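Local coordinates for cell division protein FtsZ 1 (Methanocaldococcus jannaschii, PDB 2VAP) that binds GTP, shows GTPase activity and, as a tubulin homologue, probably polymerises into the contractile ring at the future cell division site, at residues 160-165 against 202-207; 193-198 against 208-213; 273-278 against 333-338. All coordinates share one frame; numbering follows the deposited sequence.

Contact 1 of 3, residues 160-165 against 202-207. With GDP (guanosine-5'-diphosphate), chain B.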
loop_
_atom_site.group_PDB
_atom_site.type_symbol
_atom_site.label_atom_id
_atom_site.label_comp_id
_atom_site.label_asym_id
_atom_site.label_seq_id
_atom_site.Cartn_x
_atom_site.Cartn_y
_atom_site.Cartn_z
ATOM N N LEU A 160 2.704 -10.841 -3.395
ATOM C CA LEU A 160 2.709 -12.286 -3.576
ATOM C C LEU A 160 4.139 -12.706 -3.917
ATOM O O LEU A 160 4.856 -11.949 -4.571
ATOM C CB LEU A 160 1.741 -12.702 -4.688
ATOM C CG LEU A 160 0.242 -12.483 -4.454
ATOM C CD1 LEU A 160 -0.532 -12.800 -5.720
ATOM C CD2 LEU A 160 -0.284 -13.309 -3.282
ATOM N N PRO A 161 4.560 -13.904 -3.470
ATOM C CA PRO A 161 5.955 -14.330 -3.623
ATOM C C PRO A 161 6.389 -14.569 -5.072
ATOM O O PRO A 161 5.545 -14.727 -5.958
ATOM C CB PRO A 161 6.005 -15.647 -2.837
ATOM C CG PRO A 161 4.614 -16.149 -2.851
ATOM C CD PRO A 161 3.749 -14.929 -2.787
ATOM N N PHE A 162 7.703 -14.580 -5.295
ATOM C CA PHE A 162 8.281 -14.977 -6.576
ATOM C C PHE A 162 8.028 -16.463 -6.804
ATOM O O PHE A 162 7.950 -17.235 -5.846
ATOM C CB PHE A 162 9.792 -14.729 -6.590
ATOM C CG PHE A 162 10.186 -13.283 -6.445
ATOM C CD1 PHE A 162 10.229 -12.444 -7.555
ATOM C CD2 PHE A 162 10.543 -12.768 -5.204
ATOM C CE1 PHE A 162 10.613 -11.109 -7.429
ATOM C CE2 PHE A 162 10.925 -11.432 -5.069
ATOM C CZ PHE A 162 10.959 -10.603 -6.183
ATOM N N VAL A 163 7.915 -16.865 -8.070
ATOM C CA VAL A 163 7.695 -18.273 -8.414
ATOM C C VAL A 163 8.816 -19.177 -7.879
ATOM O O VAL A 163 8.552 -20.292 -7.423
ATOM C CB VAL A 163 7.493 -18.470 -9.944
ATOM C CG1 VAL A 163 7.563 -19.945 -10.329
ATOM C CG2 VAL A 163 6.157 -17.881 -10.380
ATOM N N MET A 164 10.054 -18.682 -7.908
ATOM C CA MET A 164 11.208 -19.474 -7.465
ATOM C C MET A 164 11.212 -19.772 -5.959
ATOM O O MET A 164 12.017 -20.576 -5.482
ATOM C CB MET A 164 12.530 -18.833 -7.911
ATOM C CG MET A 164 12.962 -17.604 -7.126
ATOM S SD MET A 164 14.670 -17.144 -7.490
ATOM C CE MET A 164 14.491 -16.406 -9.108
ATOM N N GLU A 165 10.308 -19.128 -5.221
ATOM C CA GLU A 165 10.150 -19.387 -3.787
ATOM C C GLU A 165 9.423 -20.705 -3.513
ATOM O O GLU A 165 9.489 -21.234 -2.402
ATOM C CB GLU A 165 9.428 -18.229 -3.097
ATOM C CG GLU A 165 10.182 -16.909 -3.134
ATOM C CD GLU A 165 9.554 -15.863 -2.239
ATOM O OE1 GLU A 165 9.391 -16.143 -1.032
ATOM O OE2 GLU A 165 9.229 -14.765 -2.739
ATOM N N MET A 202 17.566 -10.877 -12.256
ATOM C CA MET A 202 18.135 -10.304 -11.040
ATOM C C MET A 202 18.295 -11.422 -10.007
ATOM O O MET A 202 17.420 -12.285 -9.901
ATOM C CB MET A 202 17.202 -9.210 -10.505
ATOM C CG MET A 202 17.651 -8.522 -9.218
ATOM S SD MET A 202 18.916 -7.265 -9.471
ATOM C CE MET A 202 17.918 -5.840 -9.893
ATOM N N PRO A 203 19.416 -11.427 -9.252
ATOM C CA PRO A 203 19.549 -12.389 -8.157
ATOM C C PRO A 203 18.433 -12.175 -7.144
ATOM O O PRO A 203 18.059 -11.029 -6.876
ATOM C CB PRO A 203 20.901 -12.031 -7.532
ATOM C CG PRO A 203 21.641 -11.323 -8.598
ATOM C CD PRO A 203 20.606 -10.565 -9.366
ATOM N N LEU A 204 17.904 -13.269 -6.600
ATOM C CA LEU A 204 16.740 -13.210 -5.713
ATOM C C LEU A 204 16.925 -12.243 -4.543
ATOM O O LEU A 204 16.017 -11.470 -4.229
ATOM C CB LEU A 204 16.357 -14.608 -5.211
ATOM C CG LEU A 204 15.064 -14.746 -4.395
ATOM C CD1 LEU A 204 13.836 -14.310 -5.191
ATOM C CD2 LEU A 204 14.895 -16.171 -3.892
ATOM N N LYS A 205 18.100 -12.281 -3.914
ATOM C CA LYS A 205 18.397 -11.406 -2.774
ATOM C C LYS A 205 18.338 -9.918 -3.134
ATOM O O LYS A 205 17.963 -9.091 -2.302
ATOM C CB LYS A 205 19.743 -11.768 -2.125
ATOM C CG LYS A 205 20.970 -11.603 -3.015
ATOM C CD LYS A 205 22.243 -11.930 -2.252
ATOM C CE LYS A 205 23.480 -11.666 -3.094
ATOM N NZ LYS A 205 24.731 -11.985 -2.351
ATOM N N LEU A 206 18.698 -9.592 -4.373
ATOM C CA LEU A 206 18.636 -8.215 -4.863
ATOM C C LEU A 206 17.251 -7.873 -5.414
ATOM O O LEU A 206 16.846 -6.708 -5.410
ATOM C CB LEU A 206 19.722 -7.958 -5.915
ATOM C CG LEU A 206 21.187 -8.114 -5.479
ATOM C CD1 LEU A 206 22.114 -8.046 -6.682
ATOM C CD2 LEU A 206 21.588 -7.075 -4.434
ATOM N N ALA A 207 16.530 -8.893 -5.881
ATOM C CA ALA A 207 15.144 -8.732 -6.322
ATOM C C ALA A 207 14.228 -8.353 -5.157
ATOM O O ALA A 207 13.238 -7.644 -5.346
ATOM C CB ALA A 207 14.648 -9.998 -7.008
HETATM P PB GDP B . 7.211 -13.917 7.772
HETATM O O1B GDP B . 6.963 -15.281 8.369
HETATM O O2B GDP B . 8.105 -13.120 8.692
HETATM O O3B GDP B . 5.891 -13.207 7.593
HETATM O O3A GDP B . 7.923 -14.133 6.344
HETATM P PA GDP B . 8.737 -12.984 5.561
HETATM O O1A GDP B . 8.141 -11.616 5.781
HETATM O O2A GDP B . 10.204 -13.015 5.920
HETATM O "O5'" GDP B . 8.552 -13.430 4.029
HETATM C "C5'" GDP B . 7.246 -13.569 3.477
HETATM C "C4'" GDP B . 7.284 -13.208 2.002
HETATM O "O4'" GDP B . 7.777 -11.875 1.837
HETATM C "C3'" GDP B . 8.230 -14.112 1.228
HETATM O "O3'" GDP B . 7.537 -15.229 0.660
HETATM C "C2'" GDP B . 8.838 -13.203 0.179
HETATM O "O2'" GDP B . 8.063 -13.235 -1.022
HETATM C "C1'" GDP B . 8.737 -11.811 0.778
HETATM N N9 GDP B . 10.043 -11.334 1.308
HETATM C C8 GDP B . 10.962 -12.035 2.008
HETATM N N7 GDP B . 12.033 -11.260 2.330
HETATM C C5 GDP B . 11.802 -10.030 1.832
HETATM C C6 GDP B . 12.512 -8.726 1.804
HETATM O O6 GDP B . 13.629 -8.591 2.347
HETATM N N1 GDP B . 11.917 -7.695 1.178
HETATM C C2 GDP B . 10.711 -7.809 0.583
HETATM N N2 GDP B . 10.170 -6.728 -0.031
HETATM N N3 GDP B . 10.010 -8.970 0.571
HETATM C C4 GDP B . 10.492 -10.088 1.165
#
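Phe162 and Met164 pack against Leu204 and Ala207, joining the sugar-binding loop of the tubulin/FtsZ GTPase domain to the start of helix 204-227. The loop follows strand 153-160 of the parallel, Rossmann-like sheet. Pro203 is the N-cap residue of the helix, and the contact lies on its first turn.

Leu204 reaches the loop with its fork. Its CG is anti to the backbone N (chi1 -173°), which carries both methyls to the loop. CD1 lies obliquely at the Phe162 ring, with Leu204 CD1 3.6 Å from Phe162 CD2. The far end of the same ring touches the helix one turn on, where Phe162 CZ is 3.8 Å from Ala207 CB. The two side chains of Phe162 and Leu204 run past each other in opposite directions.

Met164 has CG between its backbone N and carbonyl carbon (chi1 75°), a crowded position. Beyond an extended chi2 the chain bends at chi3. This lays the sulfur alongside Leu204, and Met164 SD is 3.7 Å from Leu204 CD2. Met164 and Leu204 are on the more open side, while Phe162 and Ala207 are buried. The Phe162 ring also meets the rings of Phe196 and Phe208.

Next to this apolar patch, Glu165 holds the ribose of GDP. Its carboxylate accepts two hydrogen bonds, one from each sugar hydroxyl. Glu165 OE1 is 2.7 Å from GDP O3'. Glu165 OE2 is 2.6 Å from GDP O2'. The loop steadies this carboxylate from within. The backbone amide of Phe162 also bonds to it, so that OE2 has two donors. Phe162 N lies 3.0 Å from Glu165 OE2 and approaches from above the carboxylate plane, 38° out of it.

Contact 2 of 3, residues 193-198 against 208-213. With GDP (guanosine-5'-diphosphate), chain B.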
loop_
_atom_site.group_PDB
_atom_site.type_symbol
_atom_site.label_atom_id
_atom_site.label_comp_id
_atom_site.label_asym_id
_atom_site.label_seq_id
_atom_site.Cartn_x
_atom_site.Cartn_y
_atom_site.Cartn_z
ATOM N N GLU A 193 6.541 -11.619 -8.809
ATOM C CA GLU A 193 6.996 -12.291 -10.029
ATOM C C GLU A 193 7.102 -11.330 -11.219
ATOM O O GLU A 193 8.010 -11.455 -12.043
ATOM C CB GLU A 193 6.093 -13.486 -10.365
ATOM C CG GLU A 193 6.550 -14.330 -11.565
ATOM C CD GLU A 193 7.894 -15.030 -11.359
ATOM O OE1 GLU A 193 8.407 -15.063 -10.218
ATOM O OE2 GLU A 193 8.436 -15.564 -12.351
ATOM N N LYS A 194 6.189 -10.363 -11.286
ATOM C CA LYS A 194 6.179 -9.383 -12.377
ATOM C C LYS A 194 7.344 -8.387 -12.313
ATOM O O LYS A 194 7.632 -7.706 -13.300
ATOM C CB LYS A 194 4.835 -8.645 -12.447
ATOM C CG LYS A 194 3.614 -9.548 -12.670
ATOM C CD LYS A 194 3.718 -10.414 -13.929
ATOM C CE LYS A 194 3.389 -9.635 -15.191
ATOM N NZ LYS A 194 3.202 -10.532 -16.366
ATOM N N LEU A 195 8.013 -8.313 -11.163
ATOM C CA LEU A 195 9.219 -7.491 -11.026
ATOM C C LEU A 195 10.340 -8.001 -11.928
ATOM O O LEU A 195 11.208 -7.232 -12.345
ATOM C CB LEU A 195 9.698 -7.444 -9.571
ATOM C CG LEU A 195 8.773 -6.807 -8.531
ATOM C CD1 LEU A 195 9.279 -7.105 -7.133
ATOM C CD2 LEU A 195 8.642 -5.307 -8.751
ATOM N N PHE A 196 10.304 -9.297 -12.233
ATOM C CA PHE A 196 11.285 -9.912 -13.127
ATOM C C PHE A 196 11.086 -9.528 -14.598
ATOM O O PHE A 196 11.914 -9.864 -15.446
ATOM C CB PHE A 196 11.298 -11.434 -12.957
ATOM C CG PHE A 196 12.095 -11.914 -11.768
ATOM C CD1 PHE A 196 13.326 -11.340 -11.453
ATOM C CD2 PHE A 196 11.627 -12.962 -10.982
ATOM C CE1 PHE A 196 14.069 -11.788 -10.361
ATOM C CE2 PHE A 196 12.364 -13.422 -9.891
ATOM C CZ PHE A 196 13.585 -12.830 -9.579
ATOM N N GLU A 197 9.991 -8.833 -14.896
ATOM C CA GLU A 197 9.805 -8.230 -16.215
ATOM C C GLU A 197 10.470 -6.856 -16.263
ATOM O O GLU A 197 10.873 -6.387 -17.330
ATOM C CB GLU A 197 8.320 -8.129 -16.581
ATOM C CG GLU A 197 7.679 -9.468 -16.938
ATOM C CD GLU A 197 6.275 -9.336 -17.512
ATOM O OE1 GLU A 197 5.844 -8.206 -17.826
ATOM O OE2 GLU A 197 5.600 -10.378 -17.656
ATOM N N ILE A 198 10.586 -6.222 -15.097
ATOM C CA ILE A 198 11.265 -4.934 -14.965
ATOM C C ILE A 198 12.777 -5.141 -14.842
ATOM O O ILE A 198 13.558 -4.461 -15.514
ATOM C CB ILE A 198 10.727 -4.113 -13.759
ATOM C CG1 ILE A 198 9.206 -3.942 -13.860
ATOM C CG2 ILE A 198 11.419 -2.748 -13.679
ATOM C CD1 ILE A 198 8.534 -3.468 -12.577
ATOM N N PHE A 208 14.568 -8.826 -3.957
ATOM C CA PHE A 208 13.854 -8.439 -2.738
ATOM C C PHE A 208 14.047 -6.958 -2.405
ATOM O O PHE A 208 13.151 -6.323 -1.845
ATOM C CB PHE A 208 14.280 -9.301 -1.544
ATOM C CG PHE A 208 13.682 -10.683 -1.542
ATOM C CD1 PHE A 208 12.310 -10.868 -1.698
ATOM C CD2 PHE A 208 14.489 -11.800 -1.353
ATOM C CE1 PHE A 208 11.756 -12.146 -1.687
ATOM C CE2 PHE A 208 13.944 -13.083 -1.338
ATOM C CZ PHE A 208 12.575 -13.254 -1.506
ATOM N N LYS A 209 15.218 -6.420 -2.749
ATOM C CA LYS A 209 15.506 -4.994 -2.563
ATOM C C LYS A 209 14.691 -4.123 -3.521
ATOM O O LYS A 209 14.306 -3.004 -3.176
ATOM C CB LYS A 209 17.004 -4.712 -2.723
ATOM C CG LYS A 209 17.865 -5.247 -1.586
ATOM C CD LYS A 209 19.339 -4.955 -1.824
ATOM C CE LYS A 209 20.211 -5.503 -0.700
ATOM N NZ LYS A 209 20.036 -4.753 0.578
ATOM N N VAL A 210 14.439 -4.642 -4.722
ATOM C CA VAL A 210 13.546 -3.992 -5.683
ATOM C C VAL A 210 12.111 -4.044 -5.151
ATOM O O VAL A 210 11.378 -3.054 -5.224
ATOM C CB VAL A 210 13.642 -4.639 -7.094
ATOM C CG1 VAL A 210 12.642 -4.009 -8.058
ATOM C CG2 VAL A 210 15.058 -4.505 -7.647
ATOM N N ALA A 211 11.731 -5.199 -4.602
ATOM C CA ALA A 211 10.422 -5.380 -3.972
ATOM C C ALA A 211 10.217 -4.407 -2.810
ATOM O O ALA A 211 9.107 -3.911 -2.599
ATOM C CB ALA A 211 10.248 -6.820 -3.506
ATOM N N ASP A 212 11.295 -4.139 -2.070
ATOM C CA ASP A 212 11.288 -3.142 -0.997
ATOM C C ASP A 212 10.890 -1.767 -1.521
ATOM O O ASP A 212 9.996 -1.123 -0.971
ATOM C CB ASP A 212 12.666 -3.044 -0.334
ATOM C CG ASP A 212 13.006 -4.257 0.509
ATOM O OD1 ASP A 212 12.086 -5.006 0.896
ATOM O OD2 ASP A 212 14.206 -4.452 0.796
ATOM N N GLU A 213 11.561 -1.334 -2.588
ATOM C CA GLU A 213 11.333 -0.020 -3.189
ATOM C C GLU A 213 9.906 0.140 -3.702
ATOM O O GLU A 213 9.301 1.203 -3.547
ATOM C CB GLU A 213 12.329 0.239 -4.327
ATOM C CG GLU A 213 13.794 0.310 -3.896
ATOM C CD GLU A 213 14.098 1.479 -2.970
ATOM O OE1 GLU A 213 14.895 1.291 -2.027
ATOM O OE2 GLU A 213 13.547 2.582 -3.181
HETATM P PB GDP B . 7.211 -13.917 7.772
HETATM O O1B GDP B . 6.963 -15.281 8.369
HETATM O O2B GDP B . 8.105 -13.120 8.692
HETATM O O3B GDP B . 5.891 -13.207 7.593
HETATM O O3A GDP B . 7.923 -14.133 6.344
HETATM P PA GDP B . 8.737 -12.984 5.561
HETATM O O1A GDP B . 8.141 -11.616 5.781
HETATM O O2A GDP B . 10.204 -13.015 5.920
HETATM O "O5'" GDP B . 8.552 -13.430 4.029
HETATM C "C5'" GDP B . 7.246 -13.569 3.477
HETATM C "C4'" GDP B . 7.284 -13.208 2.002
HETATM O "O4'" GDP B . 7.777 -11.875 1.837
HETATM C "C3'" GDP B . 8.230 -14.112 1.228
HETATM O "O3'" GDP B . 7.537 -15.229 0.660
HETATM C "C2'" GDP B . 8.838 -13.203 0.179
HETATM O "O2'" GDP B . 8.063 -13.235 -1.022
HETATM C "C1'" GDP B . 8.737 -11.811 0.778
HETATM N N9 GDP B . 10.043 -11.334 1.308
HETATM C C8 GDP B . 10.962 -12.035 2.008
HETATM N N7 GDP B . 12.033 -11.260 2.330
HETATM C C5 GDP B . 11.802 -10.030 1.832
HETATM C C6 GDP B . 12.512 -8.726 1.804
HETATM O O6 GDP B . 13.629 -8.591 2.347
HETATM N N1 GDP B . 11.917 -7.695 1.178
HETATM C C2 GDP B . 10.711 -7.809 0.583
HETATM N N2 GDP B . 10.170 -6.728 -0.031
HETATM N N3 GDP B . 10.010 -8.970 0.571
HETATM C C4 GDP B . 10.492 -10.088 1.165
#
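The methyl of Ala211 is shared between the protein interior and the nucleotide. Ala211 CB is 3.8 Å from Leu195 CD1 and 3.5 Å from N2 of the guanine of GDP. One small side chain thus forms part of the base pocket and also packs on the short helix 195-198.

Leu195 carries the contact from its segment. Its CG is anti to the carbonyl carbon (chi1 -63°), and the fork opens onto helix 204-227. CD1 goes to Ala211. The other branch meets the neighbouring residue more loosely, with Leu195 CD2 4.3 Å from Val210 CG1. The contact between the segments is apolar and small.

Neighbouring side chains of the helix, Phe208 and Asp212, hold the base. Asp212 uses a single carboxylate oxygen for two donors. Asp212 OD1 is 2.7 Å from GDP N1 and accepts a second hydrogen bond of the same length from GDP N2. This paired grip reads the N1-H and amino edge of guanine. The Phe208 ring presents one face to the purine, and GDP N7 lies 4.0 Å above its plane, over its centre. Phe208 CD1 is 3.5 Å from GDP C4, and its CE1 also reaches C2' of the ribose.

Within segment 193-198, Lys194 and Glu197 form a salt bridge, with Lys194 NZ 2.7 Å from Glu197 OE2. Beyond the contact, Leu195 also packs on Leu274 and Val214. Phe208 and Asp212 supply part of the guanine pocket from helix 204-227, the long central helix after the GTPase sheet. An aromatic ring on the base and a polar side chain at its edge are typical of this helix in the tubulin/FtsZ family, with aspartate here as in FtsZ.

Contact 3 of 3, residues 273-278 against 333-338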
loop_
_atom_site.group_PDB
_atom_site.type_symbol
_atom_site.label_atom_id
_atom_site.label_comp_id
_atom_site.label_asym_id
_atom_site.label_seq_id
_atom_site.Cartn_x
_atom_site.Cartn_y
_atom_site.Cartn_z
ATOM N N PRO A 273 4.233 -3.858 -15.736
ATOM C CA PRO A 273 4.030 -5.290 -15.501
ATOM C C PRO A 273 3.266 -5.575 -14.207
ATOM O O PRO A 273 2.608 -6.610 -14.098
ATOM C CB PRO A 273 5.460 -5.835 -15.402
ATOM C CG PRO A 273 6.288 -4.857 -16.152
ATOM C CD PRO A 273 5.664 -3.528 -15.866
ATOM N N LEU A 274 3.350 -4.656 -13.245
ATOM C CA LEU A 274 2.662 -4.803 -11.960
ATOM C C LEU A 274 1.139 -4.703 -12.078
ATOM O O LEU A 274 0.413 -5.208 -11.217
ATOM C CB LEU A 274 3.198 -3.793 -10.937
ATOM C CG LEU A 274 4.684 -3.899 -10.568
ATOM C CD1 LEU A 274 5.105 -2.718 -9.707
ATOM C CD2 LEU A 274 5.003 -5.220 -9.870
ATOM N N LEU A 275 0.659 -4.050 -13.136
ATOM C CA LEU A 275 -0.767 -4.056 -13.460
ATOM C C LEU A 275 -1.116 -5.356 -14.184
ATOM O O LEU A 275 -1.408 -5.359 -15.385
ATOM C CB LEU A 275 -1.153 -2.835 -14.306
ATOM C CG LEU A 275 -1.355 -1.483 -13.615
ATOM C CD1 LEU A 275 -1.591 -0.393 -14.649
ATOM C CD2 LEU A 275 -2.508 -1.527 -12.610
ATOM N N ASP A 276 -1.079 -6.455 -13.435
ATOM C CA ASP A 276 -1.268 -7.798 -13.980
ATOM C C ASP A 276 -2.756 -8.134 -14.118
ATOM O O ASP A 276 -3.252 -9.099 -13.528
ATOM C CB ASP A 276 -0.543 -8.826 -13.097
ATOM C CG ASP A 276 -0.325 -10.162 -13.795
ATOM O OD1 ASP A 276 0.032 -11.135 -13.099
ATOM O OD2 ASP A 276 -0.503 -10.247 -15.030
ATOM N N VAL A 277 -3.454 -7.321 -14.911
ATOM C CA VAL A 277 -4.897 -7.440 -15.123
ATOM C C VAL A 277 -5.308 -6.639 -16.363
ATOM O O VAL A 277 -4.608 -5.707 -16.768
ATOM C CB VAL A 277 -5.705 -6.959 -13.869
ATOM C CG1 VAL A 277 -5.536 -5.455 -13.634
ATOM C CG2 VAL A 277 -7.183 -7.334 -13.979
ATOM N N ASP A 278 -6.432 -7.021 -16.969
ATOM C CA ASP A 278 -7.070 -6.208 -17.996
ATOM C C ASP A 278 -7.666 -4.978 -17.308
ATOM O O ASP A 278 -8.638 -5.082 -16.554
ATOM C CB ASP A 278 -8.155 -7.013 -18.723
ATOM C CG ASP A 278 -8.738 -6.278 -19.926
ATOM O OD1 ASP A 278 -8.192 -5.229 -20.334
ATOM O OD2 ASP A 278 -9.753 -6.759 -20.472
ATOM N N VAL A 333 4.911 8.655 -11.583
ATOM C CA VAL A 333 3.466 8.452 -11.511
ATOM C C VAL A 333 3.144 7.129 -10.819
ATOM O O VAL A 333 3.592 6.066 -11.256
ATOM C CB VAL A 333 2.803 8.505 -12.918
ATOM C CG1 VAL A 333 1.330 8.103 -12.849
ATOM C CG2 VAL A 333 2.939 9.896 -13.522
ATOM N N LEU A 334 2.386 7.213 -9.729
ATOM C CA LEU A 334 1.820 6.032 -9.088
ATOM C C LEU A 334 0.346 5.921 -9.451
ATOM O O LEU A 334 -0.439 6.845 -9.216
ATOM C CB LEU A 334 1.993 6.072 -7.564
ATOM C CG LEU A 334 1.259 4.979 -6.769
ATOM C CD1 LEU A 334 1.864 3.593 -7.007
ATOM C CD2 LEU A 334 1.235 5.303 -5.283
ATOM N N LEU A 335 -0.014 4.783 -10.034
ATOM C CA LEU A 335 -1.390 4.496 -10.400
ATOM C C LEU A 335 -1.884 3.298 -9.598
ATOM O O LEU A 335 -1.248 2.243 -9.595
ATOM C CB LEU A 335 -1.484 4.216 -11.905
ATOM C CG LEU A 335 -2.845 3.909 -12.534
ATOM C CD1 LEU A 335 -3.770 5.117 -12.487
ATOM C CD2 LEU A 335 -2.660 3.436 -13.967
ATOM N N VAL A 336 -3.005 3.474 -8.902
ATOM C CA VAL A 336 -3.647 2.380 -8.179
ATOM C C VAL A 336 -5.039 2.169 -8.765
ATOM O O VAL A 336 -5.927 3.008 -8.604
ATOM C CB VAL A 336 -3.723 2.641 -6.650
ATOM C CG1 VAL A 336 -4.397 1.472 -5.936
ATOM C CG2 VAL A 336 -2.334 2.880 -6.072
ATOM N N ILE A 337 -5.204 1.045 -9.455
ATOM C CA ILE A 337 -6.438 0.716 -10.162
ATOM C C ILE A 337 -7.297 -0.210 -9.302
ATOM O O ILE A 337 -6.828 -1.260 -8.865
ATOM C CB ILE A 337 -6.113 0.050 -11.530
ATOM C CG1 ILE A 337 -5.358 1.022 -12.455
ATOM C CG2 ILE A 337 -7.363 -0.500 -12.195
ATOM C CD1 ILE A 337 -6.164 2.222 -12.933
ATOM N N THR A 338 -8.551 0.178 -9.070
ATOM C CA THR A 338 -9.436 -0.562 -8.161
ATOM C C THR A 338 -10.606 -1.247 -8.871
ATOM O O THR A 338 -10.947 -0.906 -10.007
ATOM C CB THR A 338 -9.995 0.348 -7.035
ATOM O OG1 THR A 338 -10.830 1.366 -7.603
ATOM C CG2 THR A 338 -8.865 1.000 -6.242
#
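Leu275 reaches across from its loop to Leu335 and Ile337 of strand 331-338. Its CB points toward the strand. With chi1 at -79°, CG lies beside the backbone N and opposite the carbonyl carbon, and the side chain divides over two strand residues. CD1 goes to one of them, and Leu275 CD1 is 4.0 Å from Leu335 CD2. CD2 goes to the other. Leu275 CD2 is 3.8 Å from Ile337 CG1 and 4.1 Å from Ile337 CB. The leucine crosses both partners at about a right angle. Leu335 and Ile337 are two residues apart on the strand, so one fork spans both.

The loop is sharply folded here. Leu275 and Asp276 are each the centre of an inverse gamma turn, closed by weak backbone hydrogen bonds. Asp276 turns to polar partners and forms a salt bridge with Arg353.

All three touching side chains are buried. The contact belongs to the C-terminal FtsZ domain. It links the loop between helix 261-270 and strand 284-291 to strand 331-338, which lies between strands 249-256 and 284-291 in the mixed sheet, while neighbouring Leu274 packs on helix 195-198.

How the contacts relate
Contacts 1 and 2 share helix 204-227, use successive parts of it, and both touch GDP. Their segments alternate along the chain. Contact 1 is partly exposed at its rim and combines apolar packing with the ribose bonds. Contact 2 is buried and adds recognition of the base. Beside the aromatic rings that join them, Glu193 OE1 of contact 2 probably accepts a hydrogen bond from Val163 N of contact 1. Contact 3 is wholly apolar, buried, and remote from the nucleotide, in the C-terminal domain. It nevertheless adjoins contact 2, where Ile198 packs on Pro273. Contact 1 does not touch it. Segment 193-198 therefore bridges the nucleotide side and the C-terminal sheet.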